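Long-range contacts in tyrosine-protein phosphatase YwqE (Bacillus subtilis, PDB 3QY7), which removes phosphate from phosphotyrosine residues of proteins such as YwqD, YwqF and Ssb, as a manganese-dependent phosphatase with a TIM-barrel, PHP-like fold: residues M1-H5 with A228-L232; A11-G15 with T40-N45; P52-R56 with Q95-D101. The contacts are given in a common frame with arbitrary orientation. Residues are numbered along the deposited sequence.

Contact 1: M1-H5 with A228-L232; sequences MIDIH and AELLL. With FE (Fe (III) ion), chain C.
Here the TIM barrel closes on itself: strand 2-3, the first of the chain, is backed by the last turn of helix 219-232, which also packs on the neighbouring strands 190-192 and 36-38. I2 and D3 have extended backbones (phi/psi -115/131° and -105/118°), whereas 228-232 is regular helix, with L232 N bonded to A228 O at 2.9 Å. The register is set by I2 opposite A228, their CA atoms 5.8 Å apart. The CA-to-CB bonds of I2 and I4 point toward the helix and that of D3 away; no direct hydrogen bond crosses, and 307 Å² is buried.

The small A228 is the bump at the centre: its methyl enters the groove between the two isoleucines, with A228 CB 3.8 Å from I2 CB, 3.9 Å from I4 CG2 and 3.6 Å from I2 O. In return, I2 (m, t) extends past A228 along the helix, so that I2 CD1 ends 3.7 Å from L232 CD2 and 3.3 Å from E229 OE2. I4, with chi1 p and chi2 t, meets the other flank, where I4 CD1 lies 4.2 Å from L231 CD1 (L231 t, t).

Farther along the segment, H5 lies out of the helix's reach and turns to the metal centre: H5 NE2 binds Fe(III) at 2.1 Å, with water 2 at 1.9 Å from the iron and H7, E80 and D194 as further ligands. At the opposite end, water 1 bridges the chain start to the helix, accepting from M1 N and donating to E229 OE1, each at 2.8 Å.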
loop_
_atom_site.group_PDB
_atom_site.type_symbol
_atom_site.label_atom_id
_atom_site.label_comp_id
_atom_site.label_asym_id
_atom_site.label_seq_id
_atom_site.Cartn_x
_atom_site.Cartn_y
_atom_site.Cartn_z
ATOM N N MET A 1 6.232 -10.165 9.477
ATOM C CA MET A 1 5.218 -9.555 8.576
ATOM C C MET A 1 5.845 -8.635 7.555
ATOM O O MET A 1 6.919 -8.094 7.785
ATOM C CB MET A 1 4.196 -8.770 9.400
ATOM C CG MET A 1 3.358 -9.641 10.284
ATOM S SD MET A 1 2.013 -8.663 10.964
ATOM C CE MET A 1 2.940 -7.565 11.990
ATOM N N ILE A 2 5.128 -8.433 6.454
ATOM C CA ILE A 2 5.580 -7.608 5.335
ATOM C C ILE A 2 4.660 -6.406 5.220
ATOM O O ILE A 2 3.443 -6.561 5.211
ATOM C CB ILE A 2 5.512 -8.424 4.046
ATOM C CG1 ILE A 2 6.460 -9.626 4.141
ATOM C CG2 ILE A 2 5.835 -7.573 2.810
ATOM C CD1 ILE A 2 6.103 -10.690 3.159
ATOM N N ASP A 3 5.253 -5.218 5.125
ATOM C CA ASP A 3 4.506 -3.961 4.951
ATOM C C ASP A 3 4.680 -3.540 3.502
ATOM O O ASP A 3 5.802 -3.314 3.063
ATOM C CB ASP A 3 5.084 -2.910 5.906
ATOM C CG ASP A 3 4.255 -1.637 5.974
ATOM O OD1 ASP A 3 3.023 -1.715 5.780
ATOM O OD2 ASP A 3 4.851 -0.564 6.232
ATOM N N ILE A 4 3.574 -3.461 2.756
ATOM C CA ILE A 4 3.659 -3.263 1.301
ATOM C C ILE A 4 3.553 -1.813 0.821
ATOM O O ILE A 4 3.585 -1.562 -0.386
ATOM C CB ILE A 4 2.641 -4.140 0.511
ATOM C CG1 ILE A 4 1.186 -3.700 0.746
ATOM C CG2 ILE A 4 2.844 -5.603 0.854
ATOM C CD1 ILE A 4 0.271 -4.056 -0.442
ATOM N N HIS A 5 3.376 -0.876 1.756
ATOM C CA HIS A 5 3.198 0.549 1.423
ATOM C C HIS A 5 3.796 1.363 2.567
ATOM O O HIS A 5 3.304 1.303 3.688
ATOM C CB HIS A 5 1.693 0.828 1.232
ATOM C CG HIS A 5 1.346 2.241 0.852
ATOM N ND1 HIS A 5 0.111 2.559 0.332
ATOM C CD2 HIS A 5 2.054 3.397 0.874
ATOM C CE1 HIS A 5 0.058 3.860 0.085
ATOM N NE2 HIS A 5 1.226 4.389 0.393
ATOM N N ALA A 228 0.324 -10.406 1.834
ATOM C CA ALA A 228 1.594 -9.688 1.644
ATOM C C ALA A 228 2.760 -10.648 1.366
ATOM O O ALA A 228 3.629 -10.341 0.555
ATOM C CB ALA A 228 1.901 -8.771 2.836
ATOM N N GLU A 229 2.750 -11.816 2.017
ATOM C CA GLU A 229 3.760 -12.857 1.767
ATOM C C GLU A 229 3.599 -13.414 0.356
ATOM O O GLU A 229 4.589 -13.638 -0.360
ATOM C CB GLU A 229 3.669 -14.003 2.796
ATOM C CG GLU A 229 3.943 -13.633 4.241
ATOM C CD GLU A 229 5.432 -13.622 4.635
ATOM O OE1 GLU A 229 5.712 -13.287 5.804
ATOM O OE2 GLU A 229 6.313 -13.926 3.804
ATOM N N LEU A 230 2.350 -13.638 -0.063
ATOM C CA LEU A 230 2.103 -14.095 -1.427
ATOM C C LEU A 230 2.568 -13.073 -2.446
ATOM O O LEU A 230 3.204 -13.423 -3.441
ATOM C CB LEU A 230 0.616 -14.441 -1.658
ATOM C CG LEU A 230 0.080 -15.618 -0.847
ATOM C CD1 LEU A 230 -1.431 -15.598 -0.894
ATOM C CD2 LEU A 230 0.638 -16.960 -1.353
ATOM N N LEU A 231 2.257 -11.803 -2.195
ATOM C CA LEU A 231 2.717 -10.718 -3.054
ATOM C C LEU A 231 4.242 -10.709 -3.140
ATOM O O LEU A 231 4.795 -10.630 -4.216
ATOM C CB LEU A 231 2.190 -9.369 -2.540
ATOM C CG LEU A 231 2.686 -8.119 -3.251
ATOM C CD1 LEU A 231 1.663 -6.981 -3.157
ATOM C CD2 LEU A 231 4.051 -7.652 -2.753
ATOM N N LEU A 232 4.920 -10.785 -2.017
ATOM C CA LEU A 232 6.361 -10.731 -2.023
ATOM C C LEU A 232 6.979 -11.766 -2.927
ATOM O O LEU A 232 7.949 -11.451 -3.603
ATOM C CB LEU A 232 6.923 -10.843 -0.608
ATOM C CG LEU A 232 8.389 -10.420 -0.495
ATOM C CD1 LEU A 232 8.453 -8.942 -0.659
ATOM C CD2 LEU A 232 8.912 -10.734 0.823
HETATM FE FE FE C . 1.386 6.505 0.580
HETATM O O HOH W 1 7.393 -11.639 7.366
HETATM O O HOH W 2 -0.455 6.842 0.475
#

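Contact 2: A11-G15 with T40-N45; sequences AMDDG and TPHHNN. With MG (magnesium ion), chain D.
Two loops of the metal-dependent phosphatase site meet here, 11-15 folding through an Asx turn against 40-45, which runs into strand 44-45. The closest CA atoms are those of D13 and N45, 5.6 Å apart. M12 (chi1 m) lays its thioether on the proline, M12 SD being 3.9 Å from P41 CB; its carbonyl M12 O approaches N45 ND2 to 3.0 Å, but the angle is too poor for a hydrogen bond. D13, extended at phi/psi -158/-157° with chi1 p, uses both carboxylate oxygens. D13 OD1 accepts from G15 N at 3.0 Å (162°), making the Asx turn, while D13 OD2 accepts from H42 N at 3.0 Å (159°) and also from H7. One side chain thus fixes its own loop and joins it to the other. D14 (chi1 p) brings its OD2 to the edge of the H42 ring, and both residues belong with H196 to the magnesium site. The carboxylate is bidentate: Mg lies 2.3 Å from D14 OD1 and 2.5 Å from D14 OD2.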
loop_
_atom_site.group_PDB
_atom_site.type_symbol
_atom_site.label_atom_id
_atom_site.label_comp_id
_atom_site.label_asym_id
_atom_site.label_seq_id
_atom_site.Cartn_x
_atom_site.Cartn_y
_atom_site.Cartn_z
ATOM N N ALA A 11 14.206 11.745 1.934
ATOM C CA ALA A 11 14.349 12.807 0.938
ATOM C C ALA A 11 13.830 12.396 -0.436
ATOM O O ALA A 11 14.469 12.662 -1.458
ATOM C CB ALA A 11 15.815 13.265 0.855
ATOM N N MET A 12 12.677 11.739 -0.472
ATOM C CA MET A 12 12.047 11.377 -1.708
ATOM C C MET A 12 10.690 11.961 -1.880
ATOM O O MET A 12 10.241 12.243 -2.935
ATOM C CB MET A 12 11.900 9.865 -1.811
ATOM C CG MET A 12 13.151 9.162 -1.862
ATOM S SD MET A 12 13.170 7.875 -3.085
ATOM C CE MET A 12 14.836 7.716 -3.307
ATOM N N ASP A 13 10.058 12.118 -0.752
ATOM C CA ASP A 13 8.678 12.407 -0.666
ATOM C C ASP A 13 8.277 13.054 0.665
ATOM O O ASP A 13 9.037 13.672 1.316
ATOM C CB ASP A 13 7.732 11.331 -1.221
ATOM C CG ASP A 13 7.685 10.073 -0.363
ATOM O OD1 ASP A 13 8.247 10.118 0.677
ATOM O OD2 ASP A 13 7.078 9.153 -0.813
ATOM N N ASP A 14 7.018 12.918 0.983
ATOM C CA ASP A 14 6.540 13.446 2.231
ATOM C C ASP A 14 6.777 12.542 3.447
ATOM O O ASP A 14 6.404 12.850 4.511
ATOM C CB ASP A 14 5.077 13.808 2.101
ATOM C CG ASP A 14 4.296 12.725 1.513
ATOM O OD1 ASP A 14 3.100 12.832 1.595
ATOM O OD2 ASP A 14 4.854 11.758 0.932
ATOM N N GLY A 15 7.452 11.433 3.245
ATOM C CA GLY A 15 7.765 10.569 4.348
ATOM C C GLY A 15 9.140 10.944 4.924
ATOM O O GLY A 15 9.316 12.124 5.197
ATOM N N THR A 40 7.685 2.469 -0.850
ATOM C CA THR A 40 6.834 2.918 -1.953
ATOM C C THR A 40 6.820 4.445 -2.034
ATOM O O THR A 40 5.753 5.060 -1.838
ATOM C CB THR A 40 5.400 2.415 -1.812
ATOM O OG1 THR A 40 4.871 2.824 -0.545
ATOM C CG2 THR A 40 5.362 0.899 -1.887
ATOM N N PRO A 41 7.992 5.052 -2.307
ATOM C CA PRO A 41 8.014 6.511 -2.476
ATOM C C PRO A 41 7.096 6.912 -3.628
ATOM O O PRO A 41 6.920 6.137 -4.579
ATOM C CB PRO A 41 9.465 6.807 -2.847
ATOM C CG PRO A 41 9.995 5.534 -3.433
ATOM C CD PRO A 41 9.293 4.442 -2.656
ATOM N N HIS A 42 6.512 8.110 -3.550
ATOM C CA HIS A 42 5.717 8.585 -4.657
ATOM C C HIS A 42 6.619 8.657 -5.885
ATOM O O HIS A 42 7.719 8.988 -5.773
ATOM C CB HIS A 42 5.047 9.968 -4.374
ATOM C CG HIS A 42 4.032 9.943 -3.274
ATOM N ND1 HIS A 42 2.709 9.647 -3.478
ATOM C CD2 HIS A 42 4.159 10.185 -1.963
ATOM C CE1 HIS A 42 2.077 9.666 -2.331
ATOM N NE2 HIS A 42 2.934 9.986 -1.386
ATOM N N HIS A 43 6.111 8.318 -7.059
ATOM C CA HIS A 43 6.966 8.336 -8.249
ATOM C C HIS A 43 7.325 9.765 -8.677
ATOM O O HIS A 43 8.381 9.989 -9.266
ATOM C CB HIS A 43 6.366 7.518 -9.392
ATOM C CG HIS A 43 5.239 8.200 -10.095
ATOM N ND1 HIS A 43 5.304 8.565 -11.423
ATOM C CD2 HIS A 43 4.018 8.584 -9.656
ATOM C CE1 HIS A 43 4.171 9.147 -11.772
ATOM N NE2 HIS A 43 3.373 9.175 -10.717
ATOM N N ASN A 44 6.482 10.703 -8.295
ATOM C CA ASN A 44 6.697 12.131 -8.441
ATOM C C ASN A 44 6.640 12.810 -7.099
ATOM O O ASN A 44 5.833 12.511 -6.319
ATOM C CB ASN A 44 5.526 12.762 -9.172
ATOM C CG ASN A 44 5.532 12.491 -10.591
ATOM O OD1 ASN A 44 6.553 12.498 -11.203
ATOM N ND2 ASN A 44 4.387 12.264 -11.140
ATOM N N ASN A 45 7.510 13.749 -6.871
ATOM C CA ASN A 45 7.477 14.545 -5.683
ATOM C C ASN A 45 7.754 15.989 -6.090
ATOM O O ASN A 45 8.867 16.460 -6.122
ATOM C CB ASN A 45 8.465 14.004 -4.667
ATOM C CG ASN A 45 9.175 15.041 -3.879
ATOM O OD1 ASN A 45 8.594 15.718 -3.121
ATOM N ND2 ASN A 45 10.434 15.074 -3.995
HETATM MG MG MG D . 2.657 10.585 1.132
#

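Contact 3: P52-R56 with Q95-D101; sequences PAAVR and QLLSLND
A two-pronged salt bridge links R56, near the start of helix 52-68, to D101. R56 NH1 donates to D101 OD2 at 2.8 Å (153°) and R56 NH2 to D101 OD1 at 2.8 Å (169°), so the carboxylate meets the guanidinium at its edge, near its plane. Rotamer m, t, t with chi4 near -78° stretches the arginine across the loop to reach it. D101 is presented by a tight bend: N100 and D101 have left-handed backbones (phi/psi 50/35° and 60/21°), and D101 N makes a weak bond to S98 O at 3.3 Å.

One face of the guanidinium is occupied by L97, whose CD2 is 3.3 Å from R56 NH1. That leucine (m, t) is at the centre of the packing. L97 CD2 also touches P52 CB at 3.7 Å, and L97 CD1 touches V55 CG1 at 3.6 Å, so its tip fits among P52, V55 and R56, residues brought together by the helical turn that the bond from R56 N to P52 O (3.0 Å) closes. P52 and L97 are nearest in register, with CA atoms 6.0 Å apart. Farther out, P52 CG rests 3.6 Å from Q95 C. In all, 297 Å² is buried. The result is helix-on-loop packing on the outside of a TIM barrel, joining the start of helix 52-68 to the connection between helix 87-92 and strand 104-108.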
loop_
_atom_site.group_PDB
_atom_site.type_symbol
_atom_site.label_atom_id
_atom_site.label_comp_id
_atom_site.label_asym_id
_atom_site.label_seq_id
_atom_site.Cartn_x
_atom_site.Cartn_y
_atom_site.Cartn_z
ATOM N N PRO A 52 13.187 4.801 -11.002
ATOM C CA PRO A 52 13.453 3.453 -10.474
ATOM C C PRO A 52 14.894 3.231 -9.993
ATOM O O PRO A 52 15.094 2.696 -8.899
ATOM C CB PRO A 52 13.100 2.548 -11.645
ATOM C CG PRO A 52 11.972 3.298 -12.321
ATOM C CD PRO A 52 12.390 4.743 -12.242
ATOM N N ALA A 53 15.896 3.665 -10.763
ATOM C CA ALA A 53 17.287 3.536 -10.315
ATOM C C ALA A 53 17.545 4.200 -8.962
ATOM O O ALA A 53 18.233 3.637 -8.119
ATOM C CB ALA A 53 18.270 4.091 -11.377
ATOM N N ALA A 54 17.002 5.406 -8.768
ATOM C CA ALA A 54 17.200 6.155 -7.539
ATOM C C ALA A 54 16.501 5.480 -6.355
ATOM O O ALA A 54 17.020 5.498 -5.241
ATOM C CB ALA A 54 16.687 7.587 -7.699
ATOM N N VAL A 55 15.329 4.907 -6.610
ATOM C CA VAL A 55 14.609 4.162 -5.567
ATOM C C VAL A 55 15.404 2.921 -5.131
ATOM O O VAL A 55 15.542 2.663 -3.944
ATOM C CB VAL A 55 13.184 3.775 -5.997
ATOM C CG1 VAL A 55 12.506 2.913 -4.905
ATOM C CG2 VAL A 55 12.357 5.024 -6.256
ATOM N N ARG A 56 15.934 2.179 -6.102
ATOM C CA ARG A 56 16.721 0.986 -5.799
ATOM C C ARG A 56 17.956 1.355 -5.022
ATOM O O ARG A 56 18.294 0.706 -4.017
ATOM C CB ARG A 56 17.124 0.258 -7.078
ATOM C CG ARG A 56 15.971 -0.272 -7.855
ATOM C CD ARG A 56 16.504 -1.069 -9.016
ATOM N NE ARG A 56 15.461 -1.441 -9.965
ATOM C CZ ARG A 56 14.583 -2.432 -9.792
ATOM N NH1 ARG A 56 13.705 -2.693 -10.750
ATOM N NH2 ARG A 56 14.577 -3.161 -8.668
ATOM N N GLN A 95 10.134 2.536 -16.496
ATOM C CA GLN A 95 10.262 3.874 -15.943
ATOM C C GLN A 95 9.377 4.014 -14.702
ATOM O O GLN A 95 9.323 5.078 -14.091
ATOM C CB GLN A 95 9.917 4.934 -17.001
ATOM C CG GLN A 95 11.053 5.186 -18.020
ATOM C CD GLN A 95 10.551 5.644 -19.387
ATOM O OE1 GLN A 95 9.511 6.307 -19.500
ATOM N NE2 GLN A 95 11.287 5.285 -20.433
ATOM N N LEU A 96 8.708 2.920 -14.347
ATOM C CA LEU A 96 7.984 2.797 -13.081
ATOM C C LEU A 96 8.375 1.483 -12.437
ATOM O O LEU A 96 8.788 0.545 -13.120
ATOM C CB LEU A 96 6.470 2.823 -13.297
ATOM C CG LEU A 96 5.801 4.090 -13.827
ATOM C CD1 LEU A 96 4.358 3.762 -14.173
ATOM C CD2 LEU A 96 5.889 5.225 -12.825
ATOM N N LEU A 97 8.219 1.415 -11.118
ATOM C CA LEU A 97 8.467 0.196 -10.359
ATOM C C LEU A 97 7.158 -0.417 -9.906
ATOM O O LEU A 97 6.252 0.294 -9.445
ATOM C CB LEU A 97 9.306 0.505 -9.107
ATOM C CG LEU A 97 10.781 0.869 -9.239
ATOM C CD1 LEU A 97 11.343 1.255 -7.902
ATOM C CD2 LEU A 97 11.578 -0.317 -9.812
ATOM N N SER A 98 7.046 -1.734 -10.047
ATOM C CA SER A 98 6.001 -2.458 -9.355
ATOM C C SER A 98 6.530 -2.809 -7.964
ATOM O O SER A 98 7.691 -2.525 -7.651
ATOM C CB SER A 98 5.577 -3.702 -10.131
ATOM O OG SER A 98 6.698 -4.549 -10.339
ATOM N N LEU A 99 5.665 -3.366 -7.124
ATOM C CA LEU A 99 6.035 -3.645 -5.738
ATOM C C LEU A 99 7.018 -4.806 -5.722
ATOM O O LEU A 99 6.683 -5.902 -6.130
ATOM C CB LEU A 99 4.774 -3.954 -4.902
ATOM C CG LEU A 99 3.732 -2.815 -4.794
ATOM C CD1 LEU A 99 2.491 -3.309 -4.119
ATOM C CD2 LEU A 99 4.327 -1.602 -4.030
ATOM N N ASN A 100 8.241 -4.545 -5.255
ATOM C CA ASN A 100 9.288 -5.547 -5.251
ATOM C C ASN A 100 9.459 -6.235 -6.606
ATOM O O ASN A 100 9.742 -7.434 -6.672
ATOM C CB ASN A 100 9.045 -6.593 -4.143
ATOM C CG ASN A 100 10.252 -7.480 -3.926
ATOM O OD1 ASN A 100 11.374 -7.020 -4.042
ATOM N ND2 ASN A 100 10.019 -8.761 -3.619
ATOM N N ASP A 101 9.255 -5.481 -7.682
ATOM C CA ASP A 101 9.394 -6.028 -9.047
ATOM C C ASP A 101 8.452 -7.202 -9.346
ATOM O O ASP A 101 8.711 -7.995 -10.252
ATOM C CB ASP A 101 10.856 -6.449 -9.304
ATOM C CG ASP A 101 11.816 -5.289 -9.262
ATOM O OD1 ASP A 101 12.871 -5.427 -8.593
ATOM O OD2 ASP A 101 11.524 -4.223 -9.864
#

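How the contacts relate
From the N terminus, strand 2-3 opens contact 1, which closes only when helix 219-232 returns to it, so the other two contacts nest inside this long loop. Contact 2 closes first, between 11-15 and 40-45, after helix 19-31 and strand 36-38 have passed; contact 3 then opens at 52 and closes by 101, in series with contact 2 and without crossing it. The three also touch: T40 OG1 lies 3.2 Å from H5 CD2, P41 CG 3.7 Å from V55 CG2, and L231 CD1 3.9 Å from L99 CD1. Together they tie the barrel's first strand and last helix to the loops at the metal site and the start of helix 52-68.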